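Local coordinates for protein R-imine reductase (Streptomyces kanamyceticus, PDB 3ZGY) that catalyses the NADPH-dependent, R-selective reduction of an imine substrate, at residues 201-206 / 274-279; 284-289 / 300-305; 20-25 / 36-41; 84-89 / 131-136; 237-240 / 245-248. One frame throughout, in Å; residues are numbered along the deposited sequence.

Interaction 1 of 5, residues 201-206 / 274-279; sequences FLQGAA and ELPRFI
Gln203, on helix 182-209, bridges to Leu275 and Pro276 in the first turn of helix 274-291, and its side chain makes the whole contact from the first helix. The two backbones keep well apart, with the CA atoms of Gln203 and Leu275 8.0 Å from each other, a gap that calls for a long side chain. At its root, CB of Gln203 sits 4.3 Å from the methyl CD2 of Leu275. CG stands opposite the backbone N (chi1 -178°), and a bend at chi2 (75°) turns the amide toward the second helix. CG of Gln203 is still 4.8 Å from CD of Pro276, whereas CD of Gln203 comes to 4.0 Å from that atom. The amide tip completes the path, resting against CB of Leu275 and the CG-CD edge of the proline ring, in van der Waals contact alone. Both helices belong to the all-helical C-terminal domain of this 6-phosphogluconate-dehydrogenase-like fold, and helix 182-209 is its long leading helix. Proline suits its place because a residue in the first turn of a helix needs no N-H for an intrahelical bond; the next turn starts with Phe278 N bonded to Glu274 O at 2.8 Å. Leu275 slides past Gln203 in the opposite direction and offers it an apolar flank. Ser266 of helix 252-269 also touches Gln203, and Phe303 of the second subunit packs on it too.

Interaction 2 of 5, residues 284-289 / 300-305; sequences DRAVAD and IEQFRT
Gln302 reaches Arg285, Ala286 and Asp289 because CG is turned to an unstaggered position about the first bond (chi1 -98°) and the chain then bends at chi2 (51°), laying the amide along one turn of helix 274-291. The amide's two ends meet different surroundings. OE1 lies 3.6 Å from CB of Ala286, a residue small enough to let it come this close to the helix backbone. NE2 lies 3.6 Å from CB of Arg285 and also 3.6 Å from OD2 of Asp289, too long for a hydrogen bond but favourable in polarity. Arg285 gives the contact only its aliphatic root; its extended chain carries the guanidinium onward to a salt bridge with Glu274 of the second subunit. Were Gln302 cut back to an alanine, a gap would probably open beside Ala286 and the Asp289 carboxylate would lose its nearby amide. On the short helix, OG1 of Thr305 bonds back to the O of Glu301 at 2.8 Å. The axes of segments 284-289 and 300-304 pass 9.8 Å apart at 106°, a nearly perpendicular packing of two helices within the helical C-terminal domain of this reductase family, at the dimer interface.

Interaction 3 of 5, residues 20-25 / 36-41; sequences TPVTVI and GAFLGA
Strand 22-25 runs beneath helix 29-40, with the CA atoms of Val22 and Phe38 7.5 Å apart, a spacing that the side chains alone must bridge. Val22 and Val24, two apart on an extended strand, point to the same side, toward the helix, and the Phe38 ring meets both. CG2 of Val22 comes in over one face of the ring, 3.8 Å from its centroid and 27° off the normal, a CH-pi contact displaced toward the CG end, where CG of Phe38 is 3.5 Å away. CG2 of Val24 instead approaches the rim near the ring plane, 3.8 Å from CD2 of Phe38. The ring gets there because CG of Phe38 stands anti to its carbonyl carbon (chi1 -75°), which swings it down from the helix onto the sheet. Beta-branched valines suit an extended strand, and a flat phenyl can use face and edge at once. Thr45 and Val80, on the two neighbouring strands, and Leu169 from a loop pack on the same phenylalanine. This is the hydrophobic core of the first beta-alpha-beta unit of a Rossmann fold; its GxGxxG-like segment (Gly26, Gly28, Gly31) follows Ile25 and enters helix 29-40, with Leu27 to Met30 binding NADP(+).

Interaction 4 of 5, residues 84-89 / 131-136; sequences SDYDAV and YLDGAI
Two hydroxyls, those of Tyr86 and Tyr131, give hydrogen bonds to one carboxylate oxygen, OD2 of Asp133. Tyr86 OH crosses from the helix, 2.5 Å from OD2; Tyr131, on the same strand, donates from 2.6 Å on the anti side of OD2, 19° out of the carboxylate plane. With its CA 11.3 Å from that of Asp133, Tyr86 spans the gap with CG anti to its carbonyl carbon (chi1 -82°). OD2 lies at the edge of the Tyr86 ring, in its plane, and the carboxylate is turned only 22° from it. The van der Waals part is small: OH of Tyr131 lies 4.0 Å from CE2 of Tyr86. Helix capping is the third kind: Asp85, the N-cap residue, accepts Ala88 N with OD1 at 3.0 Å, fixing the helix start from which Tyr86 extends, next to the NADP(+)-binding Ser84. Tyr131 OH also bonds Asn108 ND2, and Tyr86 OH has a weak bond to Thr110 O. A leucine in place of Asp133 would probably deprive both tyrosine hydroxyls of their shared acceptor and let the Tyr86 ring shift. Two phenols converging on one buried oxygen would probably stabilise negative charge there, while tying helix 86-93 to the sheet.

Interaction 5 of 5, residues 237-240 / 245-248; sequences ARQI and YPAD
Gln239 and Tyr245 bring the two backbones together, their CA atoms 5.7 Å apart, as the chain leaves helix 233-241 and turns back on it within a few residues. The first segment is regular helix; the second, 245-248, is an irregular loop running on toward helix 252-269. Gln239 lies against the loop with its chain extended beyond CG (chi2 -178°). This brings OE1 alongside the backbone: it is 3.5 Å from CA of Tyr245 and likewise 3.5 Å from CD of Pro246, where it meets C-H groups rather than N-H donors. The amide also lies against the proline ring, its CD 3.9 Å from CG of Pro246. Proline fits here because its ring gives a rigid, apolar surface for the amide and has no N-H that would need a partner. The turn is one of the connections between helices of the C-terminal domain, which has the helical fold of the reductive-aminase relatives. Tyr245 meets the backbone of Gln239 instead, farther toward the end of the helix. With its CG anti to the carbonyl carbon (chi1 -49°), the ring reaches back until CE1 is 3.6 Å from the backbone O of Gln239. CA of Ile240 meets the edge of the same ring, 4.0 Å from CE1, and CG1 of Ile240 lies 4.4 Å from CE1 of Tyr245. Ile240 starts out away from the loop, and it also packs on Leu202 of the second subunit. A tyrosine is large enough to touch the helix while it packs against Pro297 and Ala298 and against Ile300 and Glu301 of helix 300-304.

In the fold
Interactions 3 and 4 lie in the Rossmann domain, their centres about 17 Å apart on one sheet, and both border the NADP(+) site, empty in this model: Val24 adjoins Leu27, and interaction 4 contains Ser84. Interactions 1, 2 and 5 belong to the helical C-terminal domain, away from the known cofactor residues; the centre of interaction 1 is about 44 Å from that of interaction 3. Interactions 2 and 5 touch, CG2 of Ile300 lying 3.4 Å from OH of Tyr245. Interactions 1 and 2 share helix 274-291, with centres about 20 Å apart, and the two also meet across the dimer, each reaching the other's counterpart in the second subunit.

Interaction 1 of 5, residues 201-206 / 274-279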
# COMPACT_ATOMS: atom_id res chain seq x y z
N PHE D 201 4.47 -4.12 -4.95
CA PHE D 201 4.39 -4.05 -6.40
C PHE D 201 5.64 -4.63 -7.03
O PHE D 201 5.55 -5.47 -7.93
CB PHE D 201 4.14 -2.60 -6.82
CG PHE D 201 4.21 -2.38 -8.28
CD1 PHE D 201 3.18 -2.78 -9.11
CD2 PHE D 201 5.32 -1.76 -8.83
CE1 PHE D 201 3.25 -2.58 -10.48
CE2 PHE D 201 5.41 -1.54 -10.21
CZ PHE D 201 4.37 -1.98 -11.04
N LEU D 202 6.81 -4.20 -6.55
CA LEU D 202 8.10 -4.67 -7.11
C LEU D 202 8.33 -6.17 -6.92
O LEU D 202 8.77 -6.86 -7.82
CB LEU D 202 9.27 -3.90 -6.51
CG LEU D 202 9.23 -2.41 -6.88
CD1 LEU D 202 10.35 -1.64 -6.21
CD2 LEU D 202 9.30 -2.19 -8.37
N GLN D 203 7.98 -6.69 -5.76
CA GLN D 203 8.03 -8.12 -5.54
C GLN D 203 7.16 -8.86 -6.58
O GLN D 203 7.54 -9.89 -7.08
CB GLN D 203 7.49 -8.42 -4.16
CG GLN D 203 7.52 -9.88 -3.78
CD GLN D 203 8.91 -10.37 -3.44
OE1 GLN D 203 9.30 -11.43 -3.87
NE2 GLN D 203 9.65 -9.60 -2.65
N GLY D 204 5.96 -8.34 -6.85
CA GLY D 204 5.04 -8.97 -7.77
C GLY D 204 5.59 -8.87 -9.18
O GLY D 204 5.51 -9.80 -9.95
N ALA D 205 6.12 -7.72 -9.53
CA ALA D 205 6.67 -7.56 -10.86
C ALA D 205 7.83 -8.53 -11.07
O ALA D 205 7.95 -9.12 -12.09
CB ALA D 205 7.08 -6.11 -11.14
N ALA D 206 8.68 -8.70 -10.08
CA ALA D 206 9.78 -9.63 -10.19
C ALA D 206 9.30 -11.06 -10.38
O ALA D 206 9.81 -11.79 -11.19
CB ALA D 206 10.65 -9.54 -8.98
N GLU D 274 13.14 -11.90 0.96
CA GLU D 274 13.12 -11.25 2.27
C GLU D 274 11.74 -10.72 2.69
O GLU D 274 11.22 -11.05 3.77
CB GLU D 274 14.16 -10.19 2.33
CG GLU D 274 15.55 -10.80 2.43
CD GLU D 274 16.61 -9.92 1.83
OE1 GLU D 274 16.66 -8.72 2.17
OE2 GLU D 274 17.41 -10.41 1.00
N LEU D 275 11.07 -10.02 1.79
CA LEU D 275 9.75 -9.52 2.11
C LEU D 275 8.76 -10.63 2.51
O LEU D 275 8.14 -10.53 3.57
CB LEU D 275 9.22 -8.62 1.00
CG LEU D 275 7.78 -8.19 1.15
CD1 LEU D 275 7.53 -7.47 2.47
CD2 LEU D 275 7.46 -7.29 -0.03
N PRO D 276 8.61 -11.68 1.69
CA PRO D 276 7.70 -12.79 2.11
C PRO D 276 8.10 -13.46 3.43
O PRO D 276 7.23 -13.86 4.19
CB PRO D 276 7.82 -13.78 0.99
CG PRO D 276 8.19 -12.96 -0.20
CD PRO D 276 9.06 -11.85 0.30
N ARG D 277 9.40 -13.55 3.70
CA ARG D 277 9.85 -14.07 5.00
C ARG D 277 9.46 -13.16 6.16
O ARG D 277 8.92 -13.62 7.18
CB ARG D 277 11.36 -14.25 5.03
CG ARG D 277 11.77 -15.53 4.32
CD ARG D 277 13.23 -15.86 4.53
NE ARG D 277 13.80 -16.60 3.41
CZ ARG D 277 14.71 -16.13 2.56
NH1 ARG D 277 15.19 -14.90 2.65
NH2 ARG D 277 15.15 -16.92 1.57
N PHE D 278 9.73 -11.86 5.99
CA PHE D 278 9.26 -10.88 6.97
C PHE D 278 7.76 -11.00 7.27
O PHE D 278 7.35 -11.07 8.43
CB PHE D 278 9.54 -9.50 6.47
CG PHE D 278 9.08 -8.47 7.39
CD1 PHE D 278 9.83 -8.14 8.48
CD2 PHE D 278 7.88 -7.84 7.19
CE1 PHE D 278 9.42 -7.15 9.36
CE2 PHE D 278 7.45 -6.88 8.07
CZ PHE D 278 8.22 -6.53 9.16
N ILE D 279 6.95 -11.05 6.23
CA ILE D 279 5.54 -11.24 6.41
C ILE D 279 5.23 -12.49 7.27
O ILE D 279 4.43 -12.42 8.16
CB ILE D 279 4.88 -11.34 5.02
CG1 ILE D 279 4.95 -10.01 4.34
CG2 ILE D 279 3.41 -11.77 5.09
CD1 ILE D 279 4.43 -10.04 2.93

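Interaction 2 of 5, residues 284-289 / 300-305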
# COMPACT_ATOMS: atom_id res chain seq x y z
N ASP D 284 4.08 -15.62 12.53
CA ASP D 284 4.52 -16.66 13.44
C ASP D 284 4.38 -16.20 14.89
O ASP D 284 3.87 -16.92 15.74
CB ASP D 284 5.97 -17.09 13.16
CG ASP D 284 6.10 -18.06 11.97
OD1 ASP D 284 5.08 -18.72 11.57
OD2 ASP D 284 7.23 -18.14 11.43
N ARG D 285 4.89 -15.01 15.15
CA ARG D 285 4.82 -14.42 16.48
C ARG D 285 3.38 -14.36 16.99
O ARG D 285 3.10 -14.70 18.13
CB ARG D 285 5.35 -13.03 16.45
CG ARG D 285 6.82 -12.97 16.14
CD ARG D 285 7.31 -11.54 16.23
NE ARG D 285 8.56 -11.40 15.51
CZ ARG D 285 9.09 -10.26 15.08
NH1 ARG D 285 8.50 -9.08 15.25
NH2 ARG D 285 10.25 -10.31 14.43
N ALA D 286 2.44 -13.96 16.13
CA ALA D 286 1.07 -13.90 16.58
C ALA D 286 0.58 -15.30 16.95
O ALA D 286 -0.20 -15.46 17.91
CB ALA D 286 0.16 -13.29 15.52
N VAL D 287 1.04 -16.30 16.20
CA VAL D 287 0.57 -17.67 16.41
C VAL D 287 1.10 -18.14 17.75
O VAL D 287 0.34 -18.71 18.55
CB VAL D 287 0.97 -18.59 15.24
CG1 VAL D 287 1.04 -20.05 15.67
CG2 VAL D 287 -0.03 -18.42 14.10
N ALA D 288 2.38 -17.84 17.99
CA ALA D 288 3.06 -18.13 19.23
C ALA D 288 2.50 -17.41 20.46
O ALA D 288 2.84 -17.78 21.56
CB ALA D 288 4.56 -17.79 19.11
N ASP D 289 1.70 -16.36 20.30
CA ASP D 289 1.05 -15.71 21.43
C ASP D 289 -0.39 -16.17 21.45
O ASP D 289 -1.24 -15.50 22.00
CB ASP D 289 1.08 -14.18 21.30
CG ASP D 289 2.48 -13.61 21.37
OD1 ASP D 289 3.45 -14.39 21.53
OD2 ASP D 289 2.61 -12.36 21.25
N ILE D 300 -1.78 -6.27 15.12
CA ILE D 300 -1.46 -4.95 15.66
C ILE D 300 -0.61 -5.08 16.93
O ILE D 300 0.25 -4.22 17.19
CB ILE D 300 -2.74 -4.10 15.92
CG1 ILE D 300 -2.40 -2.67 16.30
CG2 ILE D 300 -3.61 -4.69 17.02
CD1 ILE D 300 -2.00 -1.81 15.14
N GLU D 301 -0.79 -6.15 17.71
CA GLU D 301 0.07 -6.40 18.91
C GLU D 301 1.54 -6.58 18.58
O GLU D 301 2.42 -6.15 19.32
CB GLU D 301 -0.46 -7.58 19.69
CG GLU D 301 -1.77 -7.19 20.37
CD GLU D 301 -2.49 -8.34 21.06
OE1 GLU D 301 -1.89 -9.43 21.19
OE2 GLU D 301 -3.64 -8.14 21.49
N GLN D 302 1.82 -7.14 17.42
CA GLN D 302 3.18 -7.27 16.94
C GLN D 302 3.77 -5.93 16.57
O GLN D 302 4.94 -5.67 16.82
CB GLN D 302 3.19 -8.20 15.74
CG GLN D 302 3.57 -9.62 16.07
CD GLN D 302 2.76 -10.21 17.21
OE1 GLN D 302 1.53 -10.35 17.15
NE2 GLN D 302 3.47 -10.60 18.26
N PHE D 303 2.93 -5.05 16.01
CA PHE D 303 3.40 -3.72 15.63
C PHE D 303 3.53 -2.72 16.78
O PHE D 303 4.27 -1.77 16.68
CB PHE D 303 2.52 -3.18 14.53
CG PHE D 303 2.84 -3.79 13.20
CD1 PHE D 303 3.84 -3.25 12.40
CD2 PHE D 303 2.19 -4.94 12.80
CE1 PHE D 303 4.14 -3.78 11.19
CE2 PHE D 303 2.47 -5.49 11.57
CZ PHE D 303 3.47 -4.92 10.77
N ARG D 304 2.86 -2.99 17.88
CA ARG D 304 3.07 -2.25 19.10
C ARG D 304 4.32 -2.56 19.94
O ARG D 304 4.61 -1.77 20.82
CB ARG D 304 1.86 -2.43 19.97
CG ARG D 304 0.69 -1.61 19.43
CD ARG D 304 -0.59 -2.02 20.13
NE ARG D 304 -1.68 -1.23 19.59
CZ ARG D 304 -2.95 -1.56 19.70
NH1 ARG D 304 -3.28 -2.67 20.33
NH2 ARG D 304 -3.89 -0.77 19.17
N THR D 305 5.01 -3.68 19.72
CA THR D 305 6.22 -4.06 20.50
C THR D 305 7.58 -3.86 19.83
O THR D 305 7.83 -4.45 18.82
CB THR D 305 6.20 -5.59 20.80
OG1 THR D 305 4.87 -6.16 20.77
CG2 THR D 305 6.86 -5.87 22.13

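Interaction 3 of 5, residues 20-25 / 36-41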
# COMPACT_ATOMS: atom_id res chain seq x y z
N THR D 20 -4.43 39.90 4.31
CA THR D 20 -3.56 39.17 5.24
C THR D 20 -2.15 38.90 4.74
O THR D 20 -1.94 37.97 3.97
CB THR D 20 -4.15 37.81 5.56
OG1 THR D 20 -5.55 37.95 5.73
CG2 THR D 20 -3.48 37.24 6.84
N PRO D 21 -1.20 39.66 5.20
CA PRO D 21 0.18 39.40 4.83
C PRO D 21 0.74 38.10 5.40
O PRO D 21 0.38 37.73 6.52
CB PRO D 21 0.96 40.59 5.39
CG PRO D 21 0.02 41.36 6.23
CD PRO D 21 -1.32 40.67 6.25
N VAL D 22 1.57 37.41 4.60
CA VAL D 22 2.20 36.16 4.97
C VAL D 22 3.65 36.08 4.48
O VAL D 22 3.93 36.48 3.38
CB VAL D 22 1.42 34.91 4.53
CG1 VAL D 22 -0.04 35.19 4.37
CG2 VAL D 22 1.91 34.36 3.26
N THR D 23 4.55 35.57 5.33
CA THR D 23 5.94 35.37 5.02
C THR D 23 6.20 33.91 4.74
O THR D 23 5.54 33.02 5.32
CB THR D 23 6.81 35.89 6.15
OG1 THR D 23 6.75 37.33 6.15
CG2 THR D 23 8.23 35.45 6.01
N VAL D 24 7.10 33.64 3.78
CA VAL D 24 7.49 32.27 3.48
C VAL D 24 8.98 32.22 3.59
O VAL D 24 9.68 32.95 2.91
CB VAL D 24 7.04 31.81 2.09
CG1 VAL D 24 7.65 30.47 1.76
CG2 VAL D 24 5.53 31.67 2.05
N ILE D 25 9.47 31.31 4.43
CA ILE D 25 10.89 31.17 4.66
C ILE D 25 11.37 29.84 4.18
O ILE D 25 10.87 28.78 4.59
CB ILE D 25 11.23 31.37 6.12
CG1 ILE D 25 11.14 32.86 6.43
CG2 ILE D 25 12.64 30.89 6.42
CD1 ILE D 25 10.99 33.17 7.89
N GLY D 36 4.00 30.77 -3.98
CA GLY D 36 3.24 30.93 -5.21
C GLY D 36 1.76 30.94 -4.94
O GLY D 36 1.05 31.88 -5.29
N ALA D 37 1.34 29.96 -4.19
CA ALA D 37 -0.04 29.90 -3.80
C ALA D 37 -0.49 31.11 -2.98
O ALA D 37 -1.62 31.58 -3.13
CB ALA D 37 -0.32 28.62 -3.03
N PHE D 38 0.35 31.62 -2.11
CA PHE D 38 -0.12 32.71 -1.28
C PHE D 38 -0.30 33.96 -2.14
O PHE D 38 -1.27 34.69 -1.96
CB PHE D 38 0.82 32.98 -0.06
CG PHE D 38 0.69 31.96 1.04
CD1 PHE D 38 -0.54 31.70 1.61
CD2 PHE D 38 1.80 31.29 1.52
CE1 PHE D 38 -0.66 30.74 2.61
CE2 PHE D 38 1.69 30.33 2.52
CZ PHE D 38 0.46 30.05 3.05
N LEU D 39 0.64 34.21 -3.05
CA LEU D 39 0.54 35.31 -4.02
C LEU D 39 -0.69 35.15 -4.94
O LEU D 39 -1.49 36.07 -5.07
CB LEU D 39 1.79 35.43 -4.88
CG LEU D 39 2.88 36.35 -4.36
CD1 LEU D 39 4.05 36.15 -5.31
CD2 LEU D 39 2.48 37.82 -4.30
N GLY D 40 -0.82 33.97 -5.51
CA GLY D 40 -1.97 33.65 -6.35
C GLY D 40 -3.36 33.76 -5.70
O GLY D 40 -4.36 33.84 -6.39
N ALA D 41 -3.43 33.75 -4.39
CA ALA D 41 -4.68 33.88 -3.73
C ALA D 41 -4.82 35.31 -3.23
O ALA D 41 -5.73 35.62 -2.47
CB ALA D 41 -4.75 32.90 -2.57

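Interaction 4 of 5, residues 84-89 / 131-136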
# COMPACT_ATOMS: atom_id res chain seq x y z
N SER D 84 14.79 22.24 4.57
CA SER D 84 15.12 20.82 4.34
C SER D 84 14.83 19.97 5.56
O SER D 84 14.31 18.86 5.41
CB SER D 84 16.55 20.66 3.83
OG SER D 84 17.43 21.21 4.77
N ASP D 85 15.10 20.48 6.76
CA ASP D 85 14.86 19.69 8.00
C ASP D 85 14.92 20.56 9.25
O ASP D 85 15.17 21.76 9.14
CB ASP D 85 15.88 18.56 8.10
CG ASP D 85 17.34 19.09 8.08
OD1 ASP D 85 17.63 20.25 8.46
OD2 ASP D 85 18.22 18.34 7.66
N TYR D 86 14.68 19.96 10.45
CA TYR D 86 14.52 20.75 11.70
C TYR D 86 15.87 21.38 12.11
O TYR D 86 15.91 22.44 12.70
CB TYR D 86 13.81 19.96 12.83
CG TYR D 86 12.28 19.99 12.67
CD1 TYR D 86 11.65 19.41 11.58
CD2 TYR D 86 11.46 20.63 13.59
CE1 TYR D 86 10.29 19.44 11.42
CE2 TYR D 86 10.08 20.63 13.45
CZ TYR D 86 9.49 20.06 12.34
OH TYR D 86 8.09 20.10 12.11
N ASP D 87 16.98 20.78 11.68
CA ASP D 87 18.30 21.41 11.89
C ASP D 87 18.37 22.74 11.23
O ASP D 87 18.88 23.69 11.81
CB ASP D 87 19.45 20.54 11.38
CG ASP D 87 19.56 19.20 12.12
OD1 ASP D 87 19.10 19.09 13.28
OD2 ASP D 87 20.14 18.26 11.56
N ALA D 88 17.87 22.83 10.00
CA ALA D 88 17.82 24.15 9.30
C ALA D 88 16.87 25.08 10.02
O ALA D 88 17.15 26.29 10.13
CB ALA D 88 17.40 24.00 7.84
N VAL D 89 15.75 24.53 10.52
CA VAL D 89 14.80 25.38 11.23
C VAL D 89 15.53 25.98 12.40
O VAL D 89 15.42 27.18 12.67
CB VAL D 89 13.55 24.62 11.69
CG1 VAL D 89 12.68 25.51 12.56
CG2 VAL D 89 12.72 24.13 10.51
N TYR D 131 2.01 28.35 17.33
CA TYR D 131 2.78 27.43 16.53
C TYR D 131 1.90 26.33 16.01
O TYR D 131 1.23 25.65 16.78
CB TYR D 131 3.92 26.80 17.37
CG TYR D 131 4.79 25.86 16.59
CD1 TYR D 131 5.72 26.36 15.66
CD2 TYR D 131 4.74 24.49 16.79
CE1 TYR D 131 6.56 25.53 14.97
CE2 TYR D 131 5.57 23.65 16.08
CZ TYR D 131 6.45 24.17 15.14
OH TYR D 131 7.27 23.34 14.40
N LEU D 132 1.90 26.17 14.70
CA LEU D 132 1.38 24.96 14.06
C LEU D 132 2.48 24.19 13.40
O LEU D 132 3.39 24.75 12.76
CB LEU D 132 0.42 25.29 12.96
CG LEU D 132 -0.88 25.92 13.37
CD1 LEU D 132 -1.63 26.23 12.11
CD2 LEU D 132 -1.68 25.00 14.25
N ASP D 133 2.43 22.88 13.56
CA ASP D 133 3.39 22.04 12.94
C ASP D 133 2.67 21.29 11.90
O ASP D 133 1.59 20.73 12.15
CB ASP D 133 4.04 21.11 13.91
CG ASP D 133 5.29 20.51 13.35
OD1 ASP D 133 5.14 19.50 12.57
OD2 ASP D 133 6.40 21.02 13.70
N GLY D 134 3.24 21.30 10.71
CA GLY D 134 2.63 20.51 9.61
C GLY D 134 3.53 19.67 8.76
O GLY D 134 4.76 19.57 8.98
N ALA D 135 2.91 19.07 7.77
CA ALA D 135 3.58 18.17 6.81
C ALA D 135 2.86 18.20 5.46
O ALA D 135 1.62 18.32 5.39
CB ALA D 135 3.53 16.76 7.35
N ILE D 136 3.63 18.15 4.40
CA ILE D 136 3.08 18.19 3.04
C ILE D 136 3.16 16.84 2.40
O ILE D 136 4.22 16.33 2.24
CB ILE D 136 3.88 19.13 2.16
CG1 ILE D 136 3.86 20.49 2.93
CG2 ILE D 136 3.27 19.18 0.78
CD1 ILE D 136 4.41 21.76 2.30

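Interaction 5 of 5, residues 237-240 / 245-248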
# COMPACT_ATOMS: atom_id res chain seq x y z
N ALA D 237 -10.20 -1.44 11.13
CA ALA D 237 -10.01 -0.37 12.09
C ALA D 237 -11.00 -0.56 13.26
O ALA D 237 -10.58 -0.48 14.41
CB ALA D 237 -10.17 0.99 11.45
N ARG D 238 -12.29 -0.84 12.97
CA ARG D 238 -13.24 -1.11 14.06
C ARG D 238 -12.75 -2.24 14.95
O ARG D 238 -12.80 -2.15 16.17
CB ARG D 238 -14.64 -1.41 13.54
CG ARG D 238 -15.31 -0.20 12.88
CD ARG D 238 -16.80 -0.40 12.63
NE ARG D 238 -17.03 -1.38 11.57
CZ ARG D 238 -17.05 -1.12 10.25
NH1 ARG D 238 -16.83 0.11 9.76
NH2 ARG D 238 -17.26 -2.12 9.40
N GLN D 239 -12.17 -3.28 14.37
CA GLN D 239 -11.65 -4.35 15.23
C GLN D 239 -10.53 -3.91 16.13
O GLN D 239 -10.49 -4.31 17.27
CB GLN D 239 -11.18 -5.55 14.43
CG GLN D 239 -12.32 -6.22 13.68
CD GLN D 239 -11.87 -7.43 12.90
OE1 GLN D 239 -10.93 -8.15 13.30
NE2 GLN D 239 -12.52 -7.67 11.80
N ILE D 240 -9.61 -3.13 15.60
CA ILE D 240 -8.49 -2.63 16.39
C ILE D 240 -8.98 -1.71 17.49
O ILE D 240 -8.47 -1.74 18.60
CB ILE D 240 -7.48 -1.89 15.52
CG1 ILE D 240 -6.70 -2.89 14.64
CG2 ILE D 240 -6.49 -1.11 16.37
CD1 ILE D 240 -6.05 -2.25 13.44
N TYR D 245 -10.84 -9.39 17.66
CA TYR D 245 -10.29 -9.81 16.37
C TYR D 245 -10.93 -11.11 15.83
O TYR D 245 -10.25 -12.11 15.64
CB TYR D 245 -8.78 -9.96 16.49
CG TYR D 245 -8.12 -8.78 17.14
CD1 TYR D 245 -8.19 -7.51 16.58
CD2 TYR D 245 -7.41 -8.92 18.32
CE1 TYR D 245 -7.57 -6.40 17.19
CE2 TYR D 245 -6.78 -7.83 18.92
CZ TYR D 245 -6.87 -6.57 18.35
OH TYR D 245 -6.24 -5.51 18.98
N PRO D 246 -12.24 -11.08 15.56
CA PRO D 246 -12.91 -12.25 15.04
C PRO D 246 -12.22 -12.76 13.79
O PRO D 246 -11.73 -11.95 13.00
CB PRO D 246 -14.30 -11.72 14.66
CG PRO D 246 -14.10 -10.27 14.42
CD PRO D 246 -13.10 -9.89 15.47
N ALA D 247 -12.22 -14.08 13.61
CA ALA D 247 -11.59 -14.70 12.44
C ALA D 247 -12.33 -14.42 11.16
O ALA D 247 -11.69 -14.34 10.09
CB ALA D 247 -11.42 -16.19 12.64
N ASP D 248 -13.66 -14.23 11.25
CA ASP D 248 -14.52 -14.04 10.06
C ASP D 248 -14.09 -14.99 8.90
O ASP D 248 -13.89 -14.55 7.76
CB ASP D 248 -14.55 -12.55 9.67